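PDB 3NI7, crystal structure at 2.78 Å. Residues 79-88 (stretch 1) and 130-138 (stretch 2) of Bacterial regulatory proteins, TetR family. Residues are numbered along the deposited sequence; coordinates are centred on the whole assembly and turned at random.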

# COMPACT_ATOMS: atom_id res chain seq x y z
N VAL A 79 4.03 19.10 -18.42
CA VAL A 79 2.89 19.55 -17.61
C VAL A 79 2.85 18.96 -16.21
O VAL A 79 3.41 17.90 -15.98
CB VAL A 79 1.61 19.15 -18.33
CG1 VAL A 79 0.37 19.53 -17.52
CG2 VAL A 79 1.59 19.76 -19.75
N ALA A 80 2.17 19.62 -15.28
CA ALA A 80 2.07 19.12 -13.89
C ALA A 80 1.76 17.61 -13.79
O ALA A 80 2.41 16.86 -13.05
CB ALA A 80 1.03 19.92 -13.11
N SER A 81 0.75 17.19 -14.54
CA SER A 81 0.36 15.77 -14.64
C SER A 81 1.50 14.85 -15.16
O SER A 81 2.03 13.95 -14.44
CB SER A 81 -0.78 15.72 -15.61
OG SER A 81 -0.32 16.24 -16.87
N GLU A 82 1.90 15.10 -16.41
CA GLU A 82 3.04 14.40 -17.01
C GLU A 82 4.24 14.39 -16.04
O GLU A 82 4.94 13.40 -15.96
CB GLU A 82 3.45 15.01 -18.36
CG GLU A 82 2.40 14.96 -19.48
CD GLU A 82 2.85 15.68 -20.79
OE1 GLU A 82 3.59 15.06 -21.62
OE2 GLU A 82 2.44 16.86 -20.98
N ARG A 83 4.44 15.47 -15.30
CA ARG A 83 5.64 15.60 -14.41
C ARG A 83 5.74 14.53 -13.32
O ARG A 83 6.71 13.83 -13.24
CB ARG A 83 5.73 16.99 -13.76
CG ARG A 83 6.22 18.08 -14.72
CD ARG A 83 6.40 19.39 -14.01
NE ARG A 83 6.84 20.45 -14.92
CZ ARG A 83 7.09 21.71 -14.55
NH1 ARG A 83 6.97 22.10 -13.27
NH2 ARG A 83 7.48 22.60 -15.46
N ILE A 84 4.70 14.39 -12.53
CA ILE A 84 4.63 13.33 -11.56
C ILE A 84 4.73 11.97 -12.19
O ILE A 84 5.39 11.13 -11.64
CB ILE A 84 3.32 13.38 -10.81
CG1 ILE A 84 3.30 14.64 -9.95
CG2 ILE A 84 3.20 12.14 -9.95
CD1 ILE A 84 1.94 15.02 -9.39
N HIS A 85 4.04 11.72 -13.31
CA HIS A 85 4.14 10.41 -13.98
C HIS A 85 5.56 10.14 -14.45
O HIS A 85 6.05 9.01 -14.42
CB HIS A 85 3.18 10.37 -15.15
CG HIS A 85 3.18 9.07 -15.91
ND1 HIS A 85 3.92 8.89 -17.06
CD2 HIS A 85 2.47 7.93 -15.73
CE1 HIS A 85 3.68 7.67 -17.53
NE2 HIS A 85 2.80 7.08 -16.75
N HIS A 86 6.24 11.18 -14.89
CA HIS A 86 7.55 11.00 -15.42
C HIS A 86 8.53 10.62 -14.30
O HIS A 86 9.33 9.67 -14.43
CB HIS A 86 7.99 12.25 -16.14
CG HIS A 86 9.14 12.01 -17.04
ND1 HIS A 86 10.33 11.45 -16.60
CD2 HIS A 86 9.28 12.19 -18.38
CE1 HIS A 86 11.16 11.32 -17.62
NE2 HIS A 86 10.55 11.76 -18.71
N LEU A 87 8.49 11.33 -13.18
CA LEU A 87 9.40 11.04 -12.08
C LEU A 87 9.14 9.65 -11.53
O LEU A 87 10.07 8.96 -11.18
CB LEU A 87 9.23 12.04 -10.95
CG LEU A 87 9.48 13.51 -11.32
CD1 LEU A 87 8.98 14.43 -10.20
CD2 LEU A 87 10.97 13.68 -11.66
N ILE A 88 7.89 9.24 -11.40
CA ILE A 88 7.64 7.97 -10.75
C ILE A 88 8.20 6.90 -11.65
O ILE A 88 8.89 5.95 -11.21
CB ILE A 88 6.18 7.71 -10.41
CG1 ILE A 88 5.70 8.68 -9.30
CG2 ILE A 88 6.03 6.29 -9.88
CD1 ILE A 88 4.14 8.66 -9.08
N GLN A 130 6.27 13.65 -0.96
CA GLN A 130 6.14 15.11 -0.81
C GLN A 130 7.12 15.82 -1.70
O GLN A 130 6.88 16.93 -2.16
CB GLN A 130 6.33 15.50 0.62
CG GLN A 130 5.18 15.01 1.46
CD GLN A 130 5.41 15.22 2.89
OE1 GLN A 130 6.50 15.65 3.30
NE2 GLN A 130 4.39 14.95 3.69
N TRP A 131 8.20 15.10 -1.97
CA TRP A 131 9.27 15.56 -2.82
C TRP A 131 8.79 15.56 -4.27
O TRP A 131 9.08 16.47 -5.02
CB TRP A 131 10.49 14.62 -2.69
CG TRP A 131 11.61 15.09 -3.51
CD1 TRP A 131 12.56 15.92 -3.12
CD2 TRP A 131 11.84 14.84 -4.89
NE1 TRP A 131 13.40 16.22 -4.14
CE2 TRP A 131 12.96 15.56 -5.26
CE3 TRP A 131 11.20 14.09 -5.86
CZ2 TRP A 131 13.48 15.53 -6.54
CZ3 TRP A 131 11.73 14.06 -7.14
CH2 TRP A 131 12.85 14.79 -7.46
N VAL A 132 8.09 14.51 -4.67
CA VAL A 132 7.66 14.47 -6.06
C VAL A 132 6.64 15.61 -6.31
O VAL A 132 6.66 16.29 -7.34
CB VAL A 132 6.99 13.11 -6.46
CG1 VAL A 132 6.67 13.13 -7.89
CG2 VAL A 132 7.90 11.96 -6.18
N ARG A 133 5.77 15.79 -5.32
CA ARG A 133 4.65 16.73 -5.39
C ARG A 133 5.23 18.15 -5.57
O ARG A 133 4.86 18.90 -6.51
CB ARG A 133 3.80 16.57 -4.12
CG ARG A 133 2.41 17.20 -4.11
CD ARG A 133 1.83 17.27 -2.60
NE ARG A 133 0.36 17.40 -2.52
CZ ARG A 133 -0.30 18.03 -1.56
NH1 ARG A 133 0.34 18.57 -0.50
NH2 ARG A 133 -1.63 18.10 -1.63
N GLU A 134 6.19 18.48 -4.71
CA GLU A 134 6.86 19.77 -4.80
C GLU A 134 7.66 19.88 -6.08
O GLU A 134 7.76 20.97 -6.67
CB GLU A 134 7.82 19.98 -3.61
CG GLU A 134 7.32 20.83 -2.51
CD GLU A 134 8.40 21.73 -1.98
OE1 GLU A 134 8.47 22.93 -2.34
OE2 GLU A 134 9.21 21.23 -1.21
N ALA A 135 8.26 18.76 -6.50
CA ALA A 135 9.16 18.71 -7.66
C ALA A 135 8.44 19.07 -8.94
O ALA A 135 9.06 19.54 -9.89
CB ALA A 135 9.72 17.35 -7.81
N ALA A 136 7.12 18.88 -8.94
CA ALA A 136 6.25 19.27 -10.01
C ALA A 136 5.88 20.78 -10.17
O ALA A 136 5.08 21.07 -11.04
CB ALA A 136 5.04 18.42 -9.98
N GLN A 137 6.44 21.72 -9.39
CA GLN A 137 6.27 23.18 -9.65
C GLN A 137 7.55 24.06 -9.99
O GLN A 137 8.70 23.63 -9.79
CB GLN A 137 5.50 23.75 -8.47
N ARG A 138 7.32 25.27 -10.55
CA ARG A 138 8.39 26.30 -10.77
C ARG A 138 7.87 27.71 -11.04
O ARG A 138 6.78 27.90 -11.56
CB ARG A 138 9.35 25.91 -11.90

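Stretch 1 is helical from Ala 80 to Ile 88, with Val 79 at the N-cap position. Its first turn is closed by a backbone hydrogen bond from Arg 83 N to Val 79 O, 2.7 Å. Stretch 2 begins with the last part of a helix, Gln 130 to Ala 135, and then leaves it. Ala 136 is the first residue to leave helical geometry. The two helices run in roughly opposite directions, at 141°, and their axes approach to 9.4 Å. The CA atoms of Ala 80 and Ala 136 are 5.7 Å apart, so the start of the first helix lies beside the end of the second. The small side chain of Ala 136 fits this close approach: its CB lies 4.3 Å from Ala 80 O and 4.1 Å from Arg 83 CB.

Arg 83 makes the one hydrogen bond across the contact. Its chain is extended beyond chi1, which carries the guanidinium past the helix end. There NH1 donates to Ala 136 O at 3.1 Å. The N-H...O angle is 142°, so the bond is weak. The acceptor lies at the edge of the guanidinium, near its plane, as suits an N-H donor. NH2 is hydrogen-bonded elsewhere in the structure.

The rest of the contact is mainly apolar. Leu 87 points toward stretch 2, and its CD1 touches three residues. It is 3.5 Å from Val 132 CG1, 3.8 Å from Ala 135 CB and 4.1 Å from Trp 131 CZ3. The methyl meets the Trp 131 ring obliquely. Ile 84, one turn before Ile 88, points sideways but still packs against stretch 2. Its CG2 is 4.2 Å from Val 132 CG1, and its CG1 is 4.2 Å from Ala 136 CB. Val 132 thus meets both Ile 84 and Leu 87. All three are buried.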